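Local coordinates for protein alpha-rhamnosidase (Dictyoglomus thermophilum, PDB 6I60) that probably catalyses the hydrolysis of terminal non-reducing alpha-L-rhamnose residues in alpha-L-rhamnosides, at residues 62-67 with 119-124; 175-180 with 247-252. All blocks are in the same frame, centred on the assembly; numbering follows the deposited sequence.

Contact 1 (62-67 with 119-124); sequences KNEKQT and WWDSKD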
loop_
_atom_site.group_PDB
_atom_site.type_symbol
_atom_site.label_atom_id
_atom_site.label_comp_id
_atom_site.label_asym_id
_atom_site.label_seq_id
_atom_site.Cartn_x
_atom_site.Cartn_y
_atom_site.Cartn_z
ATOM N N LYS A 62 -0.809 -29.381 19.016
ATOM C CA LYS A 62 0.218 -28.354 19.038
ATOM C C LYS A 62 1.500 -28.878 18.392
ATOM O O LYS A 62 1.641 -30.069 18.107
ATOM C CB LYS A 62 0.490 -27.900 20.472
ATOM C CG LYS A 62 -0.642 -27.110 21.105
ATOM C CD LYS A 62 -0.222 -26.532 22.450
ATOM C CE LYS A 62 -1.336 -25.705 23.075
ATOM N NZ LYS A 62 -1.119 -25.513 24.535
ATOM N N ASN A 63 2.442 -27.959 18.159
ATOM C CA ASN A 63 3.750 -28.286 17.584
ATOM C C ASN A 63 3.613 -29.011 16.248
ATOM O O ASN A 63 4.330 -29.972 15.965
ATOM C CB ASN A 63 4.594 -29.110 18.559
ATOM C CG ASN A 63 4.745 -28.440 19.903
ATOM O OD1 ASN A 63 5.346 -27.372 20.011
ATOM N ND2 ASN A 63 4.199 -29.065 20.940
ATOM N N GLU A 64 2.686 -28.551 15.419
ATOM C CA GLU A 64 2.451 -29.147 14.116
ATOM C C GLU A 64 3.031 -28.259 13.023
ATOM O O GLU A 64 3.085 -27.033 13.158
ATOM C CB GLU A 64 0.957 -29.380 13.877
ATOM C CG GLU A 64 0.436 -30.684 14.456
ATOM C CD GLU A 64 1.019 -31.904 13.769
ATOM O OE1 GLU A 64 1.593 -31.754 12.669
ATOM O OE2 GLU A 64 0.897 -33.017 14.325
ATOM N N LYS A 65 3.475 -28.896 11.942
ATOM C CA LYS A 65 4.109 -28.197 10.834
ATOM C C LYS A 65 3.935 -29.025 9.570
ATOM O O LYS A 65 4.012 -30.256 9.615
ATOM C CB LYS A 65 5.594 -27.932 11.130
ATOM C CG LYS A 65 6.550 -28.260 9.996
ATOM C CD LYS A 65 7.947 -27.727 10.286
ATOM C CE LYS A 65 9.015 -28.556 9.590
ATOM N NZ LYS A 65 10.382 -28.004 9.812
ATOM N N GLN A 66 3.684 -28.348 8.451
ATOM C CA GLN A 66 3.469 -29.042 7.187
ATOM C C GLN A 66 4.762 -29.690 6.705
ATOM O O GLN A 66 5.821 -29.055 6.691
ATOM C CB GLN A 66 2.945 -28.073 6.128
ATOM C CG GLN A 66 2.913 -28.653 4.718
ATOM C CD GLN A 66 2.539 -27.623 3.667
ATOM O OE1 GLN A 66 1.424 -27.105 3.662
ATOM N NE2 GLN A 66 3.471 -27.326 2.771
ATOM N N THR A 67 4.671 -30.959 6.301
ATOM C CA THR A 67 5.805 -31.674 5.733
ATOM C C THR A 67 5.644 -31.996 4.255
ATOM O O THR A 67 6.648 -32.261 3.588
ATOM C CB THR A 67 6.052 -32.983 6.494
ATOM O OG1 THR A 67 4.883 -33.808 6.420
ATOM C CG2 THR A 67 6.375 -32.694 7.950
ATOM N N TRP A 119 -2.476 -31.423 2.565
ATOM C CA TRP A 119 -1.222 -31.199 3.267
ATOM C C TRP A 119 -0.967 -32.351 4.225
ATOM O O TRP A 119 -1.898 -32.968 4.746
ATOM C CB TRP A 119 -1.225 -29.862 4.024
ATOM C CG TRP A 119 -2.040 -29.872 5.283
ATOM C CD1 TRP A 119 -3.396 -29.980 5.381
ATOM C CD2 TRP A 119 -1.548 -29.759 6.625
ATOM N NE1 TRP A 119 -3.780 -29.945 6.701
ATOM C CE2 TRP A 119 -2.665 -29.809 7.484
ATOM C CE3 TRP A 119 -0.273 -29.621 7.185
ATOM C CZ2 TRP A 119 -2.545 -29.727 8.871
ATOM C CZ3 TRP A 119 -0.156 -29.540 8.561
ATOM C CH2 TRP A 119 -1.286 -29.593 9.388
ATOM N N TRP A 120 0.311 -32.642 4.438
ATOM C CA TRP A 120 0.745 -33.675 5.366
ATOM C C TRP A 120 1.345 -33.006 6.594
ATOM O O TRP A 120 2.204 -32.127 6.470
ATOM C CB TRP A 120 1.762 -34.610 4.709
ATOM C CG TRP A 120 1.148 -35.629 3.792
ATOM C CD1 TRP A 120 0.943 -36.952 4.057
ATOM C CD2 TRP A 120 0.663 -35.408 2.461
ATOM N NE1 TRP A 120 0.359 -37.568 2.976
ATOM C CE2 TRP A 120 0.177 -36.642 1.982
ATOM C CE3 TRP A 120 0.592 -34.287 1.626
ATOM C CZ2 TRP A 120 -0.371 -36.787 0.708
ATOM C CZ3 TRP A 120 0.048 -34.434 0.361
ATOM C CH2 TRP A 120 -0.426 -35.674 -0.084
ATOM N N ASP A 121 0.889 -33.418 7.772
ATOM C CA ASP A 121 1.318 -32.791 9.015
ATOM C C ASP A 121 2.683 -33.342 9.427
ATOM O O ASP A 121 3.384 -33.992 8.647
ATOM C CB ASP A 121 0.258 -32.992 10.094
ATOM C CG ASP A 121 0.081 -34.443 10.477
ATOM O OD1 ASP A 121 0.605 -35.320 9.757
ATOM O OD2 ASP A 121 -0.583 -34.709 11.499
ATOM N N SER A 122 3.069 -33.092 10.682
ATOM C CA SER A 122 4.392 -33.482 11.151
ATOM C C SER A 122 4.560 -34.994 11.260
ATOM O O SER A 122 5.698 -35.471 11.296
ATOM C CB SER A 122 4.681 -32.831 12.505
ATOM O OG SER A 122 5.156 -31.506 12.344
ATOM N N LYS A 123 3.467 -35.756 11.307
ATOM C CA LYS A 123 3.537 -37.210 11.386
ATOM C C LYS A 123 3.120 -37.887 10.096
ATOM O O LYS A 123 2.646 -39.027 10.131
ATOM C CB LYS A 123 2.643 -37.725 12.491
ATOM C CG LYS A 123 2.992 -37.185 13.771
ATOM C CD LYS A 123 2.322 -38.021 14.779
ATOM C CE LYS A 123 2.051 -37.175 15.964
ATOM N NZ LYS A 123 3.191 -37.330 16.835
ATOM N N ASP A 124 3.250 -37.193 8.970
ATOM C CA ASP A 124 2.912 -37.722 7.653
ATOM C C ASP A 124 1.458 -38.168 7.560
ATOM O O ASP A 124 1.114 -38.989 6.706
ATOM C CB ASP A 124 3.845 -38.875 7.264
ATOM C CG ASP A 124 4.000 -39.014 5.764
ATOM O OD1 ASP A 124 3.871 -37.994 5.054
ATOM O OD2 ASP A 124 4.247 -40.145 5.293
#

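Contact 2 (175-180 with 247-252); sequences YAPMFR and VILGNG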
loop_
_atom_site.group_PDB
_atom_site.type_symbol
_atom_site.label_atom_id
_atom_site.label_comp_id
_atom_site.label_asym_id
_atom_site.label_seq_id
_atom_site.Cartn_x
_atom_site.Cartn_y
_atom_site.Cartn_z
ATOM N N TYR A 175 -12.582 17.228 -21.373
ATOM C CA TYR A 175 -13.930 17.000 -20.882
ATOM C C TYR A 175 -14.116 15.515 -20.575
ATOM O O TYR A 175 -13.159 14.738 -20.545
ATOM C CB TYR A 175 -14.955 17.503 -21.896
ATOM C CG TYR A 175 -15.296 18.969 -21.766
ATOM C CD1 TYR A 175 -14.306 19.917 -21.536
ATOM C CD2 TYR A 175 -16.608 19.407 -21.881
ATOM C CE1 TYR A 175 -14.616 21.258 -21.422
ATOM C CE2 TYR A 175 -16.927 20.745 -21.769
ATOM C CZ TYR A 175 -15.928 21.667 -21.540
ATOM O OH TYR A 175 -16.245 22.999 -21.427
ATOM N N ALA A 176 -15.362 15.104 -20.343
ATOM C CA ALA A 176 -15.675 13.715 -20.026
ATOM C C ALA A 176 -16.515 13.109 -21.141
ATOM O O ALA A 176 -17.743 13.284 -21.155
ATOM C CB ALA A 176 -16.408 13.617 -18.686
ATOM N N PRO A 177 -15.917 12.397 -22.090
ATOM C CA PRO A 177 -16.705 11.797 -23.168
ATOM C C PRO A 177 -17.404 10.525 -22.722
ATOM O O PRO A 177 -16.903 9.762 -21.893
ATOM C CB PRO A 177 -15.654 11.498 -24.244
ATOM C CG PRO A 177 -14.401 11.267 -23.478
ATOM C CD PRO A 177 -14.472 12.143 -22.247
ATOM N N MET A 178 -18.585 10.307 -23.290
ATOM C CA MET A 178 -19.360 9.095 -23.069
ATOM C C MET A 178 -19.411 8.289 -24.359
ATOM O O MET A 178 -19.473 8.857 -25.453
ATOM C CB MET A 178 -20.779 9.424 -22.597
ATOM C CG MET A 178 -20.839 10.446 -21.476
ATOM S SD MET A 178 -22.488 11.141 -21.254
ATOM C CE MET A 178 -22.802 10.740 -19.537
ATOM N N PHE A 179 -19.381 6.965 -24.228
ATOM C CA PHE A 179 -19.378 6.067 -25.375
ATOM C C PHE A 179 -20.485 5.041 -25.211
ATOM O O PHE A 179 -20.647 4.463 -24.131
ATOM C CB PHE A 179 -18.022 5.372 -25.529
ATOM C CG PHE A 179 -16.902 6.310 -25.877
ATOM C CD1 PHE A 179 -16.171 6.934 -24.882
ATOM C CD2 PHE A 179 -16.586 6.572 -27.199
ATOM C CE1 PHE A 179 -15.141 7.799 -25.199
ATOM C CE2 PHE A 179 -15.559 7.438 -27.521
ATOM C CZ PHE A 179 -14.835 8.052 -26.520
ATOM N N ARG A 180 -21.239 4.813 -26.284
ATOM C CA ARG A 180 -22.400 3.938 -26.257
ATOM C C ARG A 180 -22.380 3.005 -27.458
ATOM O O ARG A 180 -22.036 3.417 -28.570
ATOM C CB ARG A 180 -23.702 4.746 -26.253
ATOM C CG ARG A 180 -24.943 3.890 -26.355
ATOM C CD ARG A 180 -26.189 4.711 -26.643
ATOM N NE ARG A 180 -27.347 4.250 -25.879
ATOM C CZ ARG A 180 -27.903 3.045 -25.984
ATOM N NH1 ARG A 180 -27.428 2.145 -26.838
ATOM N NH2 ARG A 180 -28.952 2.739 -25.235
ATOM N N VAL A 247 -19.908 3.783 -21.164
ATOM C CA VAL A 247 -18.580 4.090 -20.646
ATOM C C VAL A 247 -18.375 5.596 -20.720
ATOM O O VAL A 247 -18.492 6.188 -21.800
ATOM C CB VAL A 247 -17.467 3.364 -21.420
ATOM C CG1 VAL A 247 -16.114 3.672 -20.800
ATOM C CG2 VAL A 247 -17.717 1.864 -21.449
ATOM N N ILE A 248 -18.067 6.211 -19.582
ATOM C CA ILE A 248 -17.720 7.625 -19.506
ATOM C C ILE A 248 -16.258 7.728 -19.091
ATOM O O ILE A 248 -15.819 7.030 -18.170
ATOM C CB ILE A 248 -18.640 8.384 -18.532
ATOM C CG1 ILE A 248 -18.148 9.818 -18.334
ATOM C CG2 ILE A 248 -18.743 7.654 -17.204
ATOM C CD1 ILE A 248 -19.258 10.812 -18.098
ATOM N N LEU A 249 -15.505 8.582 -19.777
ATOM C CA LEU A 249 -14.063 8.674 -19.596
ATOM C C LEU A 249 -13.688 9.895 -18.768
ATOM O O LEU A 249 -14.232 10.985 -18.963
ATOM C CB LEU A 249 -13.352 8.738 -20.949
ATOM C CG LEU A 249 -13.317 7.445 -21.762
ATOM C CD1 LEU A 249 -12.411 7.612 -22.965
ATOM C CD2 LEU A 249 -12.865 6.273 -20.904
ATOM N N GLY A 250 -12.748 9.702 -17.845
ATOM C CA GLY A 250 -12.178 10.795 -17.081
ATOM C C GLY A 250 -10.711 10.990 -17.406
ATOM O O GLY A 250 -10.077 10.097 -17.976
ATOM N N ASN A 251 -10.156 12.151 -17.056
ATOM C CA ASN A 251 -8.759 12.432 -17.378
ATOM C C ASN A 251 -7.812 11.674 -16.454
ATOM O O ASN A 251 -7.045 10.814 -16.900
ATOM C CB ASN A 251 -8.490 13.938 -17.297
ATOM C CG ASN A 251 -9.485 14.754 -18.095
ATOM O OD1 ASN A 251 -10.320 14.212 -18.819
ATOM N ND2 ASN A 251 -9.403 16.069 -17.962
ATOM N N GLY A 252 -7.850 11.988 -15.161
ATOM C CA GLY A 252 -6.969 11.350 -14.204
ATOM C C GLY A 252 -5.519 11.724 -14.420
ATOM O O GLY A 252 -5.160 12.904 -14.372
#

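Contact 1 (62-67 with 119-124)
E64 and T67 grip the chain at W120 to S122 as it leaves strand 112-120, and so tie the loop before strand 68-74 to a type I beta turn, D121 to D124, in the N-terminal immunoglobulin domain. The junction illustrates how a loop can go on pairing with its neighbour after regular strand geometry has ended. At one end T67 N gives a nearly straight bond of 2.7 Å to W120 O. The T67 hydroxyl, set between backbone N and carbonyl carbon (chi1 59°), donates to D121 O with OG1 2.7 Å away. D121 O also accepts from D124 N inside the turn, and the two donors come from opposite faces of its carbonyl plane. At the other end E64, its chain bent at chi2, brings OE1 to S122 N at 2.8 Å, on the syn lone pair; the same oxygen takes a weak bond from K65 N. S122 OG in turn donates to a lone pair of K65 O in the carbonyl plane. Were E64 an alanine, S122 N would probably lose its carboxylate acceptor, and the start of the turn would be held less firmly. The E64 and D121 carboxylates lie almost parallel, E64 OE2 and D121 OD2 3.6 Å apart, which might raise the proton affinity of one, though Q125 and, weakly, H59 bond D121 OD2 and would probably offset part of this. Q66 engages W55, S95 and E97 through its amide, while W119 gives NE1 to Y30 O. Between the T67 and E64 bonds, Q66 CB meets the edge of the W119 ring, near its plane, 3.7 Å from CE3.

Contact 2 (175-180 with 247-252)
M178 turns CG away from its carbonyl carbon (chi1 -47°) while I248 sends CG1 opposite its backbone N (chi1 173°), and these torsions lay the two side chains alongside each other, M178 CG 3.7 Å from I248 CD1. They belong to a non-hydrogen-bonded pair in an antiparallel beta ladder between strands 171-184 and 242-250, in which residues 177-180 and 247-250 run at 155° to each other; the ladder forms part of a sandwich of packed sheets. Beside it, F179 and V247 make a hydrogen-bonded pair: F179 N reaches V247 O at 2.7 Å, and V247 N returns a bond of 3.1 Å to F179 O. Two residues along, beyond the M178 and I248 pair, L249 N donates to P177 O at 2.8 Å, but the proline has no N-H to give back, so this position has one backbone bond where the F179 and V247 pair has two. L249 O meets carbon there instead, with A176 CA making a C-H...O contact. The side chains sort by face. A176 CB lies on the side of M178 and I248, and A176 and I248 touch I294 of strand 288-298. On the other, L249 CD1 lies 3.5 Å from F179 CE1 and L249 CB 3.7 Å from P177 CG, the proline ring and leucine crossing at about a right angle; L265 of strand 264-273, from another sheet, packs on F179, V247 and L249, part of the hydrophobic interior on this side. Past the strand, N251 ND2 donates to A174 O, whereas N251 OD1 and Y175 O, two acceptors, merely sit 3.4 Å apart without a hydrogen bond.

In the fold
The two contacts come in series along the chain: contact 1 is complete before contact 2 opens. Their centres lie 55 Å apart on opposite sides of the chain's centre, with nearest atoms about 43 Å from each other, and they share no sheet. Contact 1 belongs to the immunoglobulin domain, and its 62-67 loop also meets N891, S934 and strand 935-941, so that domain touches loops and a strand near the C-terminal end of the chain. Contact 2 is buried and pairs strands 171-184 and 242-250, in a beta-sandwich region. The two exemplify independent local junctions in separate parts of a multidomain enzyme, one a loop against a turn, the other a strand pair.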